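Uncharacterized protein (PDB 2QDR) is of unknown function but, with its double-stranded beta-helix (cupin) fold, is a putative dioxygenase. Local coordinates at residues 213-221 against 282-290; 233-244 against 259-270. All coordinates share one frame; numbering follows the deposited sequence.

Contact 1 of 2, residues 213-221 against 282-290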
# COMPACT_ATOMS: atom_id res chain seq x y z
N ASP A 213 12.56 -10.41 22.57
CA ASP A 213 13.93 -10.28 23.12
C ASP A 213 14.67 -9.16 22.46
O ASP A 213 14.23 -8.64 21.43
CB ASP A 213 14.82 -11.51 22.80
CG ASP A 213 14.37 -12.77 23.46
OD1 ASP A 213 13.84 -12.73 24.58
OD2 ASP A 213 14.63 -13.84 22.86
N ILE A 214 15.81 -8.81 23.04
CA ILE A 214 16.68 -7.81 22.45
C ILE A 214 17.30 -8.44 21.16
O ILE A 214 17.67 -7.72 20.23
CB ILE A 214 17.73 -7.28 23.46
CG1 ILE A 214 18.31 -5.92 23.00
CG2 ILE A 214 18.82 -8.36 23.73
CD1 ILE A 214 19.05 -5.13 24.09
N ASN A 215 17.40 -9.79 21.14
CA ASN A 215 17.87 -10.57 19.98
C ASN A 215 16.79 -10.92 18.94
O ASN A 215 17.10 -11.57 17.93
CB ASN A 215 18.50 -11.89 20.46
CG ASN A 215 19.77 -11.69 21.28
OD1 ASN A 215 20.47 -10.68 21.15
ND2 ASN A 215 20.10 -12.70 22.09
N GLY A 216 15.53 -10.53 19.16
CA GLY A 216 14.44 -10.83 18.22
C GLY A 216 13.64 -12.09 18.50
O GLY A 216 12.62 -12.33 17.83
N GLY A 217 14.08 -12.92 19.45
CA GLY A 217 13.34 -14.12 19.86
C GLY A 217 12.14 -13.64 20.69
O GLY A 217 12.04 -12.46 21.00
N GLY A 218 11.23 -14.53 21.04
CA GLY A 218 10.09 -14.09 21.83
C GLY A 218 9.01 -15.07 22.17
O GLY A 218 9.18 -16.28 22.03
N VAL A 219 7.90 -14.52 22.64
CA VAL A 219 6.72 -15.25 23.04
C VAL A 219 5.56 -14.69 22.27
O VAL A 219 5.44 -13.47 22.12
CB VAL A 219 6.40 -14.99 24.51
CG1 VAL A 219 5.33 -15.97 25.00
CG2 VAL A 219 7.64 -15.09 25.34
N TRP A 220 4.67 -15.57 21.81
CA TRP A 220 3.47 -15.15 21.09
C TRP A 220 2.43 -16.24 21.02
O TRP A 220 2.73 -17.40 21.28
CB TRP A 220 3.80 -14.71 19.65
CG TRP A 220 4.35 -15.80 18.78
CD1 TRP A 220 3.65 -16.79 18.14
CD2 TRP A 220 5.71 -15.97 18.40
NE1 TRP A 220 4.50 -17.59 17.42
CE2 TRP A 220 5.78 -17.11 17.56
CE3 TRP A 220 6.89 -15.28 18.69
CZ2 TRP A 220 6.97 -17.56 17.00
CZ3 TRP A 220 8.08 -15.73 18.14
CH2 TRP A 220 8.11 -16.86 17.30
N LEU A 221 1.21 -15.83 20.68
CA LEU A 221 0.09 -16.72 20.47
C LEU A 221 -0.04 -16.84 18.97
O LEU A 221 0.08 -15.83 18.28
CB LEU A 221 -1.21 -16.20 21.08
CG LEU A 221 -1.52 -16.59 22.53
CD1 LEU A 221 -0.30 -16.53 23.43
CD2 LEU A 221 -2.64 -15.72 23.06
N PHE A 282 0.21 -21.41 22.28
CA PHE A 282 1.17 -20.57 23.00
C PHE A 282 2.51 -21.03 22.49
O PHE A 282 2.80 -22.23 22.57
CB PHE A 282 1.08 -20.76 24.51
CG PHE A 282 2.11 -19.99 25.29
CD1 PHE A 282 1.86 -18.70 25.74
CD2 PHE A 282 3.33 -20.57 25.64
CE1 PHE A 282 2.81 -17.99 26.49
CE2 PHE A 282 4.28 -19.87 26.39
CZ PHE A 282 4.02 -18.58 26.81
N VAL A 283 3.32 -20.13 21.94
CA VAL A 283 4.62 -20.48 21.38
C VAL A 283 5.71 -19.60 21.94
O VAL A 283 5.47 -18.42 22.21
CB VAL A 283 4.62 -20.34 19.85
CG1 VAL A 283 5.94 -20.85 19.24
CG2 VAL A 283 3.45 -21.08 19.25
N ARG A 284 6.91 -20.16 22.07
CA ARG A 284 8.05 -19.43 22.58
C ARG A 284 9.30 -19.88 21.77
O ARG A 284 9.58 -21.07 21.71
CB ARG A 284 8.11 -19.66 24.09
CG ARG A 284 9.00 -18.72 24.81
CD ARG A 284 8.62 -18.55 26.27
NE ARG A 284 8.87 -19.70 27.14
CZ ARG A 284 9.92 -19.87 27.95
NH1 ARG A 284 10.89 -18.97 28.05
NH2 ARG A 284 9.99 -20.96 28.69
N VAL A 285 9.99 -18.93 21.13
CA VAL A 285 11.16 -19.17 20.26
C VAL A 285 12.33 -18.26 20.62
O VAL A 285 12.12 -17.06 20.77
CB VAL A 285 10.76 -18.96 18.76
CG1 VAL A 285 11.95 -19.12 17.82
CG2 VAL A 285 9.67 -19.92 18.35
N ASP A 286 13.55 -18.80 20.68
CA ASP A 286 14.75 -18.02 21.09
C ASP A 286 15.61 -17.46 19.93
O ASP A 286 16.81 -17.25 20.09
CB ASP A 286 15.64 -18.84 22.06
CG ASP A 286 16.42 -19.99 21.40
OD1 ASP A 286 16.15 -20.39 20.24
OD2 ASP A 286 17.34 -20.51 22.07
N ARG A 287 14.99 -17.20 18.78
CA ARG A 287 15.71 -16.66 17.62
C ARG A 287 14.79 -15.83 16.76
O ARG A 287 13.60 -16.10 16.69
CB ARG A 287 16.31 -17.80 16.79
CG ARG A 287 17.11 -17.31 15.59
CD ARG A 287 17.87 -18.38 14.89
NE ARG A 287 18.76 -17.77 13.90
CZ ARG A 287 19.75 -18.38 13.25
NH1 ARG A 287 20.05 -19.65 13.46
NH2 ARG A 287 20.47 -17.67 12.38
N ASP A 288 15.36 -14.82 16.09
CA ASP A 288 14.63 -13.95 15.19
C ASP A 288 14.42 -14.70 13.89
O ASP A 288 15.40 -14.94 13.15
CB ASP A 288 15.42 -12.66 14.95
CG ASP A 288 14.71 -11.67 14.04
OD1 ASP A 288 13.52 -11.85 13.68
OD2 ASP A 288 15.34 -10.66 13.68
N LEU A 289 13.17 -15.02 13.57
CA LEU A 289 12.86 -15.75 12.33
C LEU A 289 12.54 -14.86 11.11
O LEU A 289 12.03 -15.36 10.11
CB LEU A 289 11.70 -16.73 12.57
CG LEU A 289 11.83 -17.65 13.80
CD1 LEU A 289 10.69 -18.68 13.78
CD2 LEU A 289 13.16 -18.36 13.87
N SER A 290 12.85 -13.57 11.18
CA SER A 290 12.62 -12.65 10.06
C SER A 290 13.75 -12.74 9.03
O SER A 290 13.55 -12.43 7.85
CB SER A 290 12.53 -11.21 10.56
OG SER A 290 13.76 -10.83 11.15

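Contact 2 of 2, residues 233-244 against 259-270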
# COMPACT_ATOMS: atom_id res chain seq x y z
N GLN A 233 8.20 -30.25 5.13
CA GLN A 233 8.79 -30.40 6.45
C GLN A 233 9.53 -29.09 6.70
O GLN A 233 9.69 -28.30 5.77
CB GLN A 233 9.75 -31.58 6.54
CG GLN A 233 9.11 -32.92 6.20
CD GLN A 233 10.06 -34.10 6.37
OE1 GLN A 233 10.81 -34.19 7.35
NE2 GLN A 233 9.99 -35.03 5.45
N MSE A 234 9.98 -28.87 7.93
CA MSE A 234 10.72 -27.65 8.28
C MSE A 234 11.95 -27.88 9.15
O MSE A 234 11.85 -28.38 10.27
CB MSE A 234 9.82 -26.68 9.03
CG MSE A 234 8.68 -26.11 8.23
SE MSE A 234 7.65 -24.99 9.46
CE MSE A 234 6.20 -24.67 8.45
N ILE A 235 13.10 -27.48 8.63
CA ILE A 235 14.34 -27.57 9.36
C ILE A 235 14.34 -26.26 10.18
O ILE A 235 14.28 -25.16 9.62
CB ILE A 235 15.55 -27.71 8.43
CG1 ILE A 235 15.39 -28.98 7.58
CG2 ILE A 235 16.84 -27.73 9.26
CD1 ILE A 235 16.37 -29.11 6.45
N GLN A 236 14.34 -26.41 11.50
CA GLN A 236 14.27 -25.29 12.42
C GLN A 236 15.58 -25.06 13.17
O GLN A 236 15.77 -25.63 14.25
CB GLN A 236 13.12 -25.53 13.41
CG GLN A 236 11.74 -25.53 12.74
CD GLN A 236 10.56 -25.64 13.71
OE1 GLN A 236 10.73 -25.75 14.92
NE2 GLN A 236 9.34 -25.60 13.17
N PRO A 237 16.51 -24.23 12.62
CA PRO A 237 17.79 -23.93 13.31
C PRO A 237 17.63 -22.99 14.52
O PRO A 237 18.27 -21.94 14.58
CB PRO A 237 18.62 -23.30 12.18
CG PRO A 237 17.63 -22.59 11.40
CD PRO A 237 16.49 -23.59 11.30
N TYR A 238 16.83 -23.39 15.50
CA TYR A 238 16.55 -22.60 16.68
C TYR A 238 15.75 -23.43 17.67
O TYR A 238 15.21 -24.47 17.29
CB TYR A 238 15.76 -21.33 16.30
CG TYR A 238 14.49 -21.61 15.50
CD1 TYR A 238 13.28 -21.83 16.15
CD2 TYR A 238 14.51 -21.65 14.11
CE1 TYR A 238 12.12 -22.09 15.43
CE2 TYR A 238 13.35 -21.91 13.39
CZ TYR A 238 12.16 -22.12 14.05
OH TYR A 238 11.01 -22.37 13.34
N ASN A 239 15.68 -23.00 18.93
CA ASN A 239 14.90 -23.70 19.94
C ASN A 239 13.50 -23.13 19.97
O ASN A 239 13.34 -21.92 19.88
CB ASN A 239 15.52 -23.59 21.33
CG ASN A 239 16.87 -24.24 21.42
OD1 ASN A 239 17.07 -25.38 21.01
ND2 ASN A 239 17.82 -23.53 22.04
N GLU A 240 12.51 -24.01 20.10
CA GLU A 240 11.09 -23.66 20.17
C GLU A 240 10.34 -24.61 21.07
O GLU A 240 10.65 -25.81 21.13
CB GLU A 240 10.46 -23.72 18.77
CG GLU A 240 8.90 -23.53 18.70
CD GLU A 240 8.32 -23.75 17.30
OE1 GLU A 240 9.07 -23.71 16.30
OE2 GLU A 240 7.09 -23.95 17.19
N GLU A 241 9.36 -24.08 21.80
CA GLU A 241 8.49 -24.89 22.64
C GLU A 241 7.13 -24.27 22.51
O GLU A 241 7.01 -23.13 22.10
CB GLU A 241 8.91 -24.95 24.10
CG GLU A 241 8.78 -23.66 24.90
CD GLU A 241 9.03 -23.87 26.40
OE1 GLU A 241 9.65 -24.87 26.82
OE2 GLU A 241 8.60 -23.01 27.18
N GLY A 242 6.10 -25.03 22.85
CA GLY A 242 4.75 -24.49 22.79
C GLY A 242 3.72 -25.37 23.45
O GLY A 242 3.99 -26.54 23.74
N TYR A 243 2.54 -24.79 23.68
CA TYR A 243 1.43 -25.47 24.33
C TYR A 243 0.17 -25.19 23.54
O TYR A 243 -0.08 -24.05 23.14
CB TYR A 243 1.30 -24.92 25.73
CG TYR A 243 0.39 -25.67 26.67
CD1 TYR A 243 -0.96 -25.38 26.76
CD2 TYR A 243 0.91 -26.63 27.54
CE1 TYR A 243 -1.78 -26.04 27.66
CE2 TYR A 243 0.10 -27.29 28.45
CZ TYR A 243 -1.24 -27.00 28.51
OH TYR A 243 -2.04 -27.69 29.41
N CYS A 244 -0.63 -26.23 23.29
CA CYS A 244 -1.87 -26.11 22.54
C CYS A 244 -3.02 -25.74 23.48
O CYS A 244 -3.34 -26.51 24.38
CB CYS A 244 -2.20 -27.40 21.81
SG CYS A 244 -3.83 -27.33 21.04
N ASP A 259 -4.04 -28.99 25.59
CA ASP A 259 -3.15 -29.42 26.68
C ASP A 259 -1.90 -30.24 26.25
O ASP A 259 -1.17 -30.72 27.11
CB ASP A 259 -3.93 -30.11 27.85
CG ASP A 259 -5.00 -29.22 28.46
OD1 ASP A 259 -4.85 -27.98 28.51
OD2 ASP A 259 -6.01 -29.76 28.93
N HIS A 260 -1.65 -30.37 24.95
CA HIS A 260 -0.44 -31.06 24.46
C HIS A 260 0.66 -30.01 24.37
O HIS A 260 0.40 -28.84 24.09
CB HIS A 260 -0.64 -31.76 23.13
CG HIS A 260 -1.42 -33.04 23.23
ND1 HIS A 260 -0.88 -34.27 22.91
CD2 HIS A 260 -2.67 -33.28 23.68
CE1 HIS A 260 -1.78 -35.21 23.11
NE2 HIS A 260 -2.88 -34.64 23.59
N TYR A 261 1.89 -30.43 24.62
CA TYR A 261 3.05 -29.56 24.60
C TYR A 261 4.15 -30.11 23.71
O TYR A 261 4.21 -31.32 23.46
CB TYR A 261 3.56 -29.42 26.04
CG TYR A 261 4.92 -28.77 26.23
CD1 TYR A 261 6.07 -29.55 26.20
CD2 TYR A 261 5.05 -27.41 26.47
CE1 TYR A 261 7.30 -29.00 26.38
CE2 TYR A 261 6.30 -26.85 26.66
CZ TYR A 261 7.42 -27.66 26.62
OH TYR A 261 8.68 -27.14 26.79
N TRP A 262 5.01 -29.22 23.21
CA TRP A 262 6.13 -29.65 22.40
C TRP A 262 7.43 -28.93 22.75
O TRP A 262 7.42 -27.89 23.40
CB TRP A 262 5.83 -29.50 20.90
CG TRP A 262 5.67 -28.14 20.40
CD1 TRP A 262 6.64 -27.33 19.91
CD2 TRP A 262 4.45 -27.43 20.26
NE1 TRP A 262 6.10 -26.14 19.49
CE2 TRP A 262 4.75 -26.17 19.71
CE3 TRP A 262 3.12 -27.73 20.59
CZ2 TRP A 262 3.77 -25.22 19.44
CZ3 TRP A 262 2.16 -26.78 20.34
CH2 TRP A 262 2.49 -25.54 19.77
N TYR A 263 8.53 -29.54 22.31
CA TYR A 263 9.87 -29.05 22.49
C TYR A 263 10.69 -29.48 21.28
O TYR A 263 10.80 -30.66 21.00
CB TYR A 263 10.51 -29.57 23.78
CG TYR A 263 11.97 -29.18 23.91
CD1 TYR A 263 12.32 -27.88 24.26
CD2 TYR A 263 12.99 -30.10 23.70
CE1 TYR A 263 13.65 -27.50 24.39
CE2 TYR A 263 14.33 -29.73 23.82
CZ TYR A 263 14.66 -28.43 24.17
OH TYR A 263 15.98 -28.06 24.30
N CYS A 264 11.23 -28.51 20.56
CA CYS A 264 12.00 -28.74 19.37
C CYS A 264 13.33 -28.03 19.53
O CYS A 264 13.38 -26.81 19.35
CB CYS A 264 11.25 -28.20 18.17
SG CYS A 264 9.58 -28.87 18.05
N PRO A 265 14.41 -28.76 19.88
CA PRO A 265 15.68 -28.07 20.04
C PRO A 265 16.24 -27.65 18.67
O PRO A 265 15.68 -28.00 17.64
CB PRO A 265 16.57 -29.10 20.73
CG PRO A 265 16.07 -30.39 20.28
CD PRO A 265 14.56 -30.20 20.13
N SER A 266 17.34 -26.92 18.69
CA SER A 266 17.95 -26.43 17.46
C SER A 266 18.26 -27.52 16.43
O SER A 266 18.76 -28.58 16.77
CB SER A 266 19.21 -25.64 17.81
OG SER A 266 18.82 -24.52 18.58
N PHE A 267 17.89 -27.23 15.18
CA PHE A 267 18.08 -28.10 14.00
C PHE A 267 17.19 -29.35 13.95
O PHE A 267 17.58 -30.36 13.38
CB PHE A 267 19.58 -28.46 13.79
CG PHE A 267 20.48 -27.25 13.77
CD1 PHE A 267 20.55 -26.44 12.64
CD2 PHE A 267 21.25 -26.92 14.89
CE1 PHE A 267 21.38 -25.31 12.63
CE2 PHE A 267 22.09 -25.80 14.88
CZ PHE A 267 22.14 -24.99 13.74
N SER A 268 15.99 -29.26 14.53
CA SER A 268 15.02 -30.34 14.48
C SER A 268 14.36 -30.26 13.12
O SER A 268 14.29 -29.19 12.53
CB SER A 268 13.96 -30.19 15.56
OG SER A 268 14.53 -30.19 16.85
N THR A 269 13.86 -31.38 12.62
CA THR A 269 13.21 -31.44 11.32
C THR A 269 11.74 -31.75 11.56
O THR A 269 11.35 -32.92 11.69
CB THR A 269 13.89 -32.47 10.42
OG1 THR A 269 15.28 -32.14 10.31
CG2 THR A 269 13.24 -32.49 9.02
N LEU A 270 10.92 -30.70 11.63
CA LEU A 270 9.49 -30.86 11.90
C LEU A 270 8.69 -31.37 10.71
O LEU A 270 8.80 -30.82 9.62
CB LEU A 270 8.86 -29.55 12.42
CG LEU A 270 9.11 -29.24 13.91
CD1 LEU A 270 8.26 -30.15 14.83
CD2 LEU A 270 10.60 -29.32 14.31

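Contact 1 of 2, residues 213-221 against 282-290
Gly218 pairs with Val285 and Trp220 with Val283 as the antiparallel hydrogen-bonded pairs of a short ladder, a worked example of one sheet with different neighbours on its two faces: an indole over valines on one, a Phe282 cluster packed on a second sheet on the other. Each pair closes a two-bond ring; Gly218 N donates to Val285 O over 2.7 Å, and Trp220 N meets Val283 O at 3.0 Å with a nearly straight N-H...O angle of 170°. Val219 with Arg284 and Leu221 with Phe282 form the intervening non-hydrogen-bonded pairs.

Apolar contacts on the Trp220 face centre on the indole. With chi1 at 63°, CG lies between the backbone N and the carbonyl carbon, which carries the ring system across the neighbouring strand. Val283 CB makes an off-centre CH-pi contact with the five-membered ring, 4.1 Å from its centroid, while Trp220 CH2 meets Val285 CG2 at 3.6 Å. Replacing Trp220 by alanine removes the indole, which would probably leave Val283 and Val285 without their shared aromatic cover and Lys207 without its cation-pi partner. On the other face, Phe282 CZ lies against Val219 CG1, and Phe282 CD1 is 3.8 Å from Leu221 CD1. Val219 CG2 lies alongside the aliphatic part of Arg284, 3.7 Å from its CD.

Side-chain polar contacts lie mostly beyond the ladder: the Arg284 guanidinium is held by salt bridges to Glu241 and Glu114. Within 282-290, the bond from Ser290 N to Asp288 OD1 closes an Asx turn, Ser290 OG adding a second donor on the same carboxylate face.

These are neighbouring strands in one sheet of the double-stranded beta-helix (cupin) fold. Strand 205-212 flanks 218-221, strand 240-245 flanks 282-285, and the Phe282 face packs against strands 113-117 and 154-160 of another sheet.

Contact 2 of 2, residues 233-244 against 259-270
With chi1 at 66°, Trp262 lays its indole across to Gly242, and a similar first torsion of Glu241 (68°) brings its carboxylate to the phenol of Tyr261. Gly242 CA lies over the six-membered ring of Trp262, 3.6 Å from the centroid, in a CH-pi contact; a CB on Gly242 would clash with Trp262 CZ2. At the indole edge, Trp262 NE1 makes a weak hydrogen bond to Glu240 OE2 (3.3 Å). Tyr261 OH donates to Glu241 OE1, which sits in the plane of the tyrosine ring, the carboxylate turned steeply against it; Thr85 also bonds this hydroxyl. Tyr243 OH reaches Asp259 OD1 at 3.0 Å, from above the carboxylate plane.

Backbone bonds join 240-244 to 260-264, and a second antiparallel pairing joins 233-236 to 268-270. Between them a type II turn, Pro265 to Ser268, faces an inverse gamma turn centred on Pro237, whose CA lies over the Phe267 ring in a CH-pi contact. Both segments thus bend together from one sheet of the double-stranded beta-helix to another.

Strand 54-57 flanks 260-264 and 279-285 flanks 240-244, the Glu241 and Tyr261 face meeting strand 79-86. Strand 296-298 flanks 233-236, and Trp127 of a neighbouring subunit bonds Thr269 OG1.

Overall arrangement
Both contacts are buried, and their centres lie about 13 Å apart. Contact 2 is nested along the chain inside the loop closed by contact 1, and the two share one antiparallel sheet: strands 240-245 and 279-285 are neighbours, with a probable hydrogen bond from Phe282 N to Tyr243 O (2.8 Å). Contact 1 stays within that sheet and is mainly apolar beside its ladder. Contact 2 spans two sheets through a bend, and adds carboxylate-phenol and carboxylate-indole bonds. The side chains of Trp262 and Val283 lie about 3 and 6 Å (nearest approach) from bound unidentified material, probably from crystallisation; this is consistent with their faces turning toward the barrel interior.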